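Acetone carboxylase alpha subunit (Xanthobacter autotrophicus Py2, PDB 5M45) forms the alpha subunit of a bacterial enzyme assembly and belongs to the hydantoinase B/oxoprolinase family of proteins. Local coordinates at residues L411-S416 with S544-M549; E426-G431 with P626-P631; V468-S473 with G512-G517. All blocks are in the same frame, centred on the assembly; numbering follows the deposited sequence.

Contact 1: L411-S416 with S544-M549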
loop_
_atom_site.group_PDB
_atom_site.type_symbol
_atom_site.label_atom_id
_atom_site.label_comp_id
_atom_site.label_asym_id
_atom_site.label_seq_id
_atom_site.Cartn_x
_atom_site.Cartn_y
_atom_site.Cartn_z
ATOM N N LEU A 411 6.689 4.634 -34.503
ATOM C CA LEU A 411 5.516 5.117 -35.226
ATOM C C LEU A 411 5.783 6.439 -35.945
ATOM O O LEU A 411 5.237 6.678 -37.019
ATOM C CB LEU A 411 4.268 5.203 -34.330
ATOM C CG LEU A 411 4.036 3.955 -33.415
ATOM C CD1 LEU A 411 2.778 4.048 -32.560
ATOM C CD2 LEU A 411 4.012 2.619 -34.142
ATOM N N TRP A 412 6.645 7.302 -35.378
ATOM C CA TRP A 412 7.098 8.516 -36.101
ATOM C C TRP A 412 7.773 8.179 -37.435
ATOM O O TRP A 412 7.605 8.902 -38.424
ATOM C CB TRP A 412 8.146 9.304 -35.302
ATOM C CG TRP A 412 7.719 10.026 -34.078
ATOM C CD1 TRP A 412 7.722 9.535 -32.800
ATOM C CD2 TRP A 412 7.309 11.416 -33.974
ATOM N NE1 TRP A 412 7.322 10.532 -31.918
ATOM C CE2 TRP A 412 7.075 11.686 -32.615
ATOM C CE3 TRP A 412 7.135 12.441 -34.907
ATOM C CZ2 TRP A 412 6.659 12.940 -32.152
ATOM C CZ3 TRP A 412 6.732 13.696 -34.465
ATOM C CH2 TRP A 412 6.506 13.943 -33.091
ATOM N N ARG A 413 8.554 7.090 -37.476
ATOM C CA ARG A 413 9.223 6.704 -38.704
ATOM C C ARG A 413 8.239 6.297 -39.806
ATOM O O ARG A 413 8.380 6.696 -40.979
ATOM C CB ARG A 413 10.250 5.582 -38.465
ATOM C CG ARG A 413 11.373 5.987 -37.527
ATOM C CD ARG A 413 12.626 5.076 -37.643
ATOM N NE ARG A 413 12.317 3.663 -37.443
ATOM C CZ ARG A 413 12.201 3.050 -36.253
ATOM N NH1 ARG A 413 12.380 3.686 -35.086
ATOM N NH2 ARG A 413 11.912 1.738 -36.230
ATOM N N GLY A 414 7.228 5.509 -39.444
ATOM C CA GLY A 414 6.213 5.140 -40.429
ATOM C C GLY A 414 5.457 6.325 -40.987
ATOM O O GLY A 414 5.325 6.475 -42.210
ATOM N N LEU A 415 4.938 7.172 -40.089
ATOM C CA LEU A 415 4.265 8.398 -40.537
ATOM C C LEU A 415 5.167 9.287 -41.375
ATOM O O LEU A 415 4.702 9.870 -42.365
ATOM C CB LEU A 415 3.677 9.214 -39.367
ATOM C CG LEU A 415 2.324 8.821 -38.782
ATOM C CD1 LEU A 415 2.022 9.653 -37.525
ATOM C CD2 LEU A 415 1.232 9.048 -39.801
ATOM N N SER A 416 6.440 9.393 -41.002
ATOM C CA SER A 416 7.381 10.195 -41.787
ATOM C C SER A 416 7.629 9.685 -43.196
ATOM O O SER A 416 7.900 10.487 -44.087
ATOM C CB SER A 416 8.712 10.391 -41.024
ATOM O OG SER A 416 8.490 11.137 -39.826
ATOM N N SER A 544 16.722 2.720 -28.179
ATOM C CA SER A 544 15.335 2.409 -28.600
ATOM C C SER A 544 14.944 3.078 -29.946
ATOM O O SER A 544 14.275 2.446 -30.798
ATOM C CB SER A 544 14.319 2.774 -27.491
ATOM O OG SER A 544 14.547 4.082 -26.952
ATOM N N ASP A 545 15.352 4.334 -30.129
ATOM C CA ASP A 545 15.130 5.057 -31.386
ATOM C C ASP A 545 16.035 4.532 -32.512
ATOM O O ASP A 545 17.092 3.977 -32.240
ATOM C CB ASP A 545 15.404 6.541 -31.174
ATOM C CG ASP A 545 16.818 6.805 -30.644
ATOM O OD1 ASP A 545 17.080 6.426 -29.460
ATOM O OD2 ASP A 545 17.647 7.353 -31.418
ATOM N N TRP A 546 15.585 4.628 -33.760
ATOM C CA TRP A 546 16.397 4.342 -34.947
ATOM C C TRP A 546 16.428 5.637 -35.794
ATOM O O TRP A 546 15.443 6.410 -35.821
ATOM C CB TRP A 546 15.790 3.210 -35.828
ATOM C CG TRP A 546 15.677 1.807 -35.270
ATOM C CD1 TRP A 546 15.794 1.401 -33.964
ATOM C CD2 TRP A 546 15.384 0.613 -36.024
ATOM N NE1 TRP A 546 15.583 0.044 -33.860
ATOM C CE2 TRP A 546 15.333 -0.464 -35.106
ATOM C CE3 TRP A 546 15.135 0.355 -37.385
ATOM C CZ2 TRP A 546 15.103 -1.795 -35.520
ATOM C CZ3 TRP A 546 14.912 -0.935 -37.798
ATOM C CH2 TRP A 546 14.870 -2.004 -36.863
ATOM N N GLY A 547 17.518 5.841 -36.516
ATOM C CA GLY A 547 17.567 6.841 -37.561
ATOM C C GLY A 547 16.716 6.477 -38.775
ATOM O O GLY A 547 16.294 5.315 -38.938
ATOM N N LEU A 548 16.468 7.451 -39.640
ATOM C CA LEU A 548 15.554 7.300 -40.769
ATOM C C LEU A 548 16.284 7.541 -42.097
ATOM O O LEU A 548 17.057 8.504 -42.214
ATOM C CB LEU A 548 14.398 8.311 -40.603
ATOM C CG LEU A 548 13.253 8.363 -41.623
ATOM C CD1 LEU A 548 12.555 7.024 -41.731
ATOM C CD2 LEU A 548 12.201 9.418 -41.280
ATOM N N MET A 549 15.992 6.706 -43.091
ATOM C CA MET A 549 16.462 6.867 -44.484
ATOM C C MET A 549 17.990 7.087 -44.595
ATOM O O MET A 549 18.477 7.897 -45.405
ATOM C CB MET A 549 15.682 7.981 -45.177
ATOM C CG MET A 549 14.226 7.660 -45.468
ATOM S SD MET A 549 13.196 9.131 -45.760
ATOM C CE MET A 549 11.603 8.324 -45.737
HETATM O O HOH W 1 12.973 6.400 -34.043
HETATM O O HOH W 2 12.392 2.006 -32.762
#

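Contact 2: E426-G431 with P626-P631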
loop_
_atom_site.group_PDB
_atom_site.type_symbol
_atom_site.label_atom_id
_atom_site.label_comp_id
_atom_site.label_asym_id
_atom_site.label_seq_id
_atom_site.Cartn_x
_atom_site.Cartn_y
_atom_site.Cartn_z
ATOM N N GLU A 426 8.828 19.223 -44.220
ATOM C CA GLU A 426 8.816 19.961 -42.940
ATOM C C GLU A 426 8.283 19.153 -41.734
ATOM O O GLU A 426 8.684 19.429 -40.596
ATOM C CB GLU A 426 8.075 21.306 -43.071
ATOM C CG GLU A 426 6.559 21.276 -43.197
ATOM C CD GLU A 426 5.991 21.011 -44.615
ATOM O OE1 GLU A 426 6.740 20.606 -45.537
ATOM O OE2 GLU A 426 4.745 21.263 -44.819
ATOM N N GLU A 427 7.407 18.186 -41.988
ATOM C CA GLU A 427 6.774 17.372 -40.939
ATOM C C GLU A 427 7.555 16.113 -40.586
ATOM O O GLU A 427 7.260 15.486 -39.564
ATOM C CB GLU A 427 5.353 16.955 -41.336
ATOM C CG GLU A 427 4.400 18.116 -41.625
ATOM C CD GLU A 427 3.938 18.890 -40.390
ATOM O OE1 GLU A 427 4.320 18.532 -39.238
ATOM O OE2 GLU A 427 3.134 19.875 -40.544
ATOM N N VAL A 428 8.526 15.715 -41.405
ATOM C CA VAL A 428 9.308 14.511 -41.125
ATOM C C VAL A 428 10.036 14.644 -39.757
ATOM O O VAL A 428 10.542 15.721 -39.420
ATOM C CB VAL A 428 10.319 14.234 -42.266
ATOM C CG1 VAL A 428 11.362 13.199 -41.878
ATOM C CG2 VAL A 428 9.573 13.849 -43.545
ATOM N N ASN A 429 10.060 13.544 -38.990
ATOM C CA ASN A 429 10.803 13.488 -37.723
ATOM C C ASN A 429 11.178 12.030 -37.490
ATOM O O ASN A 429 10.295 11.139 -37.496
ATOM C CB ASN A 429 9.940 14.059 -36.604
ATOM C CG ASN A 429 10.676 14.201 -35.274
ATOM O OD1 ASN A 429 11.178 13.229 -34.717
ATOM N ND2 ASN A 429 10.693 15.428 -34.730
ATOM N N ALA A 430 12.481 11.764 -37.345
ATOM C CA ALA A 430 12.976 10.398 -37.218
ATOM C C ALA A 430 12.552 9.694 -35.916
ATOM O O ALA A 430 12.704 8.490 -35.816
ATOM C CB ALA A 430 14.488 10.383 -37.353
ATOM N N GLY A 431 12.047 10.450 -34.926
ATOM C CA GLY A 431 11.450 9.876 -33.722
ATOM C C GLY A 431 11.918 10.490 -32.407
ATOM O O GLY A 431 12.825 11.326 -32.364
ATOM N N PRO A 626 17.375 10.516 -32.701
ATOM C CA PRO A 626 17.868 9.885 -33.933
ATOM C C PRO A 626 18.122 10.813 -35.138
ATOM O O PRO A 626 17.515 11.884 -35.271
ATOM C CB PRO A 626 16.764 8.881 -34.261
ATOM C CG PRO A 626 15.500 9.528 -33.733
ATOM C CD PRO A 626 15.952 10.203 -32.448
ATOM N N GLY A 627 19.021 10.371 -36.015
ATOM C CA GLY A 627 19.424 11.145 -37.201
ATOM C C GLY A 627 18.573 10.844 -38.458
ATOM O O GLY A 627 17.750 9.890 -38.459
ATOM N N PHE A 628 18.784 11.669 -39.505
ATOM C CA PHE A 628 18.144 11.563 -40.805
ATOM C C PHE A 628 19.137 11.616 -41.975
ATOM O O PHE A 628 19.952 12.546 -42.073
ATOM C CB PHE A 628 17.134 12.719 -41.022
ATOM C CG PHE A 628 16.404 12.622 -42.344
ATOM C CD1 PHE A 628 16.954 13.150 -43.503
ATOM C CD2 PHE A 628 15.207 11.955 -42.427
ATOM C CE1 PHE A 628 16.314 12.995 -44.743
ATOM C CE2 PHE A 628 14.545 11.819 -43.674
ATOM C CZ PHE A 628 15.100 12.336 -44.806
ATOM N N GLY A 629 18.999 10.666 -42.907
ATOM C CA GLY A 629 19.806 10.647 -44.144
ATOM C C GLY A 629 21.235 10.139 -44.001
ATOM O O GLY A 629 21.760 10.025 -42.899
ATOM N N ASP A 630 21.879 9.898 -45.137
ATOM C CA ASP A 630 23.272 9.434 -45.175
ATOM C C ASP A 630 24.219 10.506 -44.625
ATOM O O ASP A 630 24.268 11.592 -45.175
ATOM C CB ASP A 630 23.652 9.099 -46.641
ATOM C CG ASP A 630 25.023 8.390 -46.791
ATOM O OD1 ASP A 630 25.827 8.369 -45.840
ATOM O OD2 ASP A 630 25.279 7.848 -47.908
ATOM N N PRO A 631 25.017 10.187 -43.577
ATOM C CA PRO A 631 25.979 11.184 -43.052
ATOM C C PRO A 631 26.974 11.682 -44.079
ATOM O O PRO A 631 27.514 12.774 -43.935
ATOM C CB PRO A 631 26.753 10.391 -41.984
ATOM C CG PRO A 631 25.824 9.316 -41.558
ATOM C CD PRO A 631 25.044 8.943 -42.784
#

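Contact 3: V468-S473 with G512-G517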
loop_
_atom_site.group_PDB
_atom_site.type_symbol
_atom_site.label_atom_id
_atom_site.label_comp_id
_atom_site.label_asym_id
_atom_site.label_seq_id
_atom_site.Cartn_x
_atom_site.Cartn_y
_atom_site.Cartn_z
ATOM N N VAL A 468 14.707 18.299 -43.442
ATOM C CA VAL A 468 15.110 19.670 -43.802
ATOM C C VAL A 468 16.185 20.279 -42.890
ATOM O O VAL A 468 16.893 21.183 -43.303
ATOM C CB VAL A 468 13.791 20.530 -43.761
ATOM C CG1 VAL A 468 14.050 22.000 -43.774
ATOM C CG2 VAL A 468 12.935 20.146 -44.971
ATOM N N GLN A 469 16.265 19.826 -41.631
ATOM C CA GLN A 469 17.180 20.406 -40.632
ATOM C C GLN A 469 17.460 19.457 -39.464
ATOM O O GLN A 469 16.727 18.452 -39.252
ATOM C CB GLN A 469 16.676 21.767 -40.138
ATOM C CG GLN A 469 15.354 21.771 -39.367
ATOM C CD GLN A 469 14.824 23.188 -39.066
ATOM O OE1 GLN A 469 15.331 24.204 -39.579
ATOM N NE2 GLN A 469 13.838 23.257 -38.258
ATOM N N ASP A 470 18.523 19.782 -38.712
ATOM C CA ASP A 470 18.913 19.054 -37.510
ATOM C C ASP A 470 17.817 19.031 -36.455
ATOM O O ASP A 470 17.003 19.957 -36.387
ATOM C CB ASP A 470 20.160 19.686 -36.860
ATOM C CG ASP A 470 21.410 19.537 -37.740
ATOM O OD1 ASP A 470 21.419 18.678 -38.668
ATOM O OD2 ASP A 470 22.380 20.315 -37.543
ATOM N N GLY A 471 17.824 17.992 -35.621
ATOM C CA GLY A 471 16.989 17.963 -34.427
ATOM C C GLY A 471 17.417 19.008 -33.404
ATOM O O GLY A 471 18.467 19.634 -33.547
ATOM N N LEU A 472 16.575 19.225 -32.392
ATOM C CA LEU A 472 16.892 20.147 -31.282
ATOM C C LEU A 472 17.564 19.436 -30.117
ATOM O O LEU A 472 17.110 18.375 -29.697
ATOM C CB LEU A 472 15.596 20.788 -30.793
ATOM C CG LEU A 472 14.807 21.574 -31.827
ATOM C CD1 LEU A 472 13.473 21.983 -31.197
ATOM C CD2 LEU A 472 15.558 22.827 -32.275
ATOM N N SER A 473 18.640 20.028 -29.595
ATOM C CA SER A 473 19.340 19.432 -28.439
ATOM C C SER A 473 18.598 19.820 -27.130
ATOM O O SER A 473 18.034 20.941 -27.025
ATOM C CB SER A 473 20.815 19.837 -28.404
ATOM O OG SER A 473 21.500 19.418 -29.573
ATOM N N GLY A 512 23.768 11.692 -39.081
ATOM C CA GLY A 512 23.009 11.720 -40.329
ATOM C C GLY A 512 23.349 12.911 -41.206
ATOM O O GLY A 512 24.142 13.795 -40.793
ATOM N N LYS A 513 22.772 12.931 -42.400
ATOM C CA LYS A 513 22.754 14.161 -43.198
ATOM C C LYS A 513 22.291 15.376 -42.345
ATOM O O LYS A 513 22.914 16.460 -42.363
ATOM C CB LYS A 513 21.838 14.014 -44.406
ATOM C CG LYS A 513 22.074 15.133 -45.393
ATOM C CD LYS A 513 20.775 15.732 -45.880
ATOM C CE LYS A 513 20.316 15.089 -47.111
ATOM N NZ LYS A 513 19.591 16.131 -47.929
ATOM N N TYR A 514 21.202 15.156 -41.620
ATOM C CA TYR A 514 20.771 16.015 -40.510
ATOM C C TYR A 514 20.926 15.178 -39.219
ATOM O O TYR A 514 20.515 14.003 -39.137
ATOM C CB TYR A 514 19.339 16.582 -40.722
ATOM C CG TYR A 514 19.264 17.417 -41.978
ATOM C CD1 TYR A 514 19.958 18.644 -42.074
ATOM C CD2 TYR A 514 18.561 16.975 -43.111
ATOM C CE1 TYR A 514 19.943 19.385 -43.250
ATOM C CE2 TYR A 514 18.525 17.730 -44.281
ATOM C CZ TYR A 514 19.221 18.912 -44.357
ATOM O OH TYR A 514 19.205 19.663 -45.537
ATOM N N ARG A 515 21.576 15.790 -38.237
ATOM C CA ARG A 515 21.947 15.142 -36.980
ATOM C C ARG A 515 20.781 15.257 -36.006
ATOM O O ARG A 515 20.127 16.316 -35.933
ATOM C CB ARG A 515 23.209 15.839 -36.400
ATOM C CG ARG A 515 23.682 15.278 -35.070
ATOM C CD ARG A 515 24.836 16.063 -34.404
ATOM N NE ARG A 515 24.801 17.517 -34.456
ATOM C CZ ARG A 515 23.939 18.324 -33.827
ATOM N NH1 ARG A 515 22.945 17.874 -33.052
ATOM N NH2 ARG A 515 24.078 19.624 -33.963
ATOM N N GLY A 516 20.496 14.177 -35.281
ATOM C CA GLY A 516 19.571 14.250 -34.165
ATOM C C GLY A 516 20.068 15.195 -33.059
ATOM O O GLY A 516 21.282 15.450 -32.918
ATOM N N GLY A 517 19.127 15.718 -32.277
ATOM C CA GLY A 517 19.482 16.563 -31.155
ATOM C C GLY A 517 20.381 15.828 -30.155
ATOM O O GLY A 517 20.168 14.629 -29.861
HETATM O O HOH W 3 20.907 20.152 -32.193
#

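Contact 1: L411-S416 with S544-M549
R413, on helix 401-422, lays its guanidinium over the face of the W546 indole, which stands in the loop between strands 532-535 and 559-563. This is a cation-pi stack, with the two planes 7° apart. The centres are separated by 4.3 Å, and the overlap is offset rather than concentric. NH2 sits 3.7 Å from W546 CD2 and equally near CE3, toward the rim of the ring, while CZ and NH1 extend back over CG and CB. The closest approach is R413 NH1 to W546 CB at 3.5 Å. A bend at chi3 (-55°) turns NE out of the line of the aliphatic chain, and NE then passes W546 CB.

The polar edge of the guanidinium is shared between water at NH1 and protein at NH2. NH1 donates in plane to two waters. Water 1, at 3.0 Å from R413 NH1, also accepts from the backbone N of W546, and water 2 accepts from NH1 and donates a hydrogen bond to S544 O, 2.8 Å away. NH2 is bound to V291 O of strand 286-297, a strand that also packs on the W546 ring through V291 and F293. The arrangement is thus helix-to-loop packing within the hydantoinase B/oxoprolinase part of the chain, wholly buried, with W546 reaching an apolar side chain of a neighbouring subunit.

Apolar contact is carried by L548, whose CG lies anti to its backbone N (chi1 -178°). Its two methyls address residues one helical turn apart: CD2 meets S416 CB at 3.6 Å, and CD1 lies 4.2 Å from R413 CB. S416 OG points instead beside its own backbone N, where W412 O and N429 O are both acceptors within reach of its single proton.

Contact 2: E426-G431 with P626-P631
V428 against F628 and A430 against P626 form a buried van der Waals contact between two irregular loops, one following helix 401-422 and the other leading from strand 617-621 to helix 636-645. No hydrogen bond joins the two segments directly. The first loop is shaped by an Asx turn at N429: its OD1 accepts from G431 N at 2.9 Å, with an N-H...O angle of 148° and the donor in the carbonyl plane. The touching parts run in nearly opposite senses, 156° apart from end to end.

Within this frame the apolar residues divide the work. V428 holds CG1 anti to its backbone N (chi1 167°), and this methyl is the one that meets the phenyl group, 3.9 Å from F628 CE2. The two side chains cross at about a right angle. F628 CG is also anti to its backbone N, and the ring packs further on A467, M549 and an apolar side chain of a neighbouring subunit. Two residues on, A430 CB rests against two residues at once: P626 CG lies 3.9 Å from it, and the carbonyl oxygen G627 O comes to 3.5 Å.

A465 ties the loops together from outside, since A430 and P626 both make backbone hydrogen bonds to it. The surroundings place the site at a meeting of chains: outside the two segments, E426 and E427 form salt bridges to basic side chains of one neighbouring subunit, and N429 ND2 is bound by a polar side chain of another.

The pyrrolidine ring of P626 lies next to carbonyl oxygens as well as to carbon. A430 O approaches P626 CG to 3.6 Å, and G431 O reaches P626 CD at 3.3 Å.

Contact 3: V468-S473 with G512-G517
Y514 spreads one face of its ring over the peptide joining V468 and Q469. Y514 CG is anti to its own carbonyl carbon (chi1 -60°), which sends the ring toward 468-469; Q469 N stands over the ring centre, 3.7 Å above its plane, and V468 C lies nearer the rim. V468 O comes to 3.4 Å from Y514 CZ, while D470 OD1 approaches the ring edge in plane.

The D470 carboxylate is turned to the second backbone. R515 N donates to D470 OD1 at 2.9 Å, meeting it from above the carboxylate plane, 51° out. In return G471 N donates to R515 O, again at 2.9 Å. D470 OD1 also makes a salt bridge to R634, so a backbone N-H and the guanidinium of R634 both hold it.

R515 bends at chi3 (40°), which turns NE; D470 OD2 lies 4.0 Å from R515 NH2, well out of the guanidinium plane, an approach of charges alone. NE is held by D642, whereas NH1 donates to G516 O of its own segment and, in plane, to water 3. That water also donates to G471 O and is hydrogen-bonded to S473 OG, which also bonds to C518 N.

Glycines bring the backbones close, and G517 CA makes a CA-H...O contact with L472 O at 3.3 Å. K513 and Y514 both face F628, which fits a classic beta bulge.

How the contacts relate
The three contacts form a continuous series, with contact 2 in the middle. Its centre lies 8 Å from that of contact 1 and 7 Å from that of contact 3, whereas contacts 1 and 3 are 13 Å apart between centres and do not touch. The loop 626-631 carries the connection: G629 N probably bonds to L548 O (3.0 Å) on one side, and F628 N to Y514 O (2.9 Å) on the other. Along the chain, contacts 1 and 2 interlock, and contact 3 is nested inside both. None of their residues is among those lining the manganese ion, magnesium ion or 3,6,9,12,15-pentaoxaheptadecan-1-ol sites.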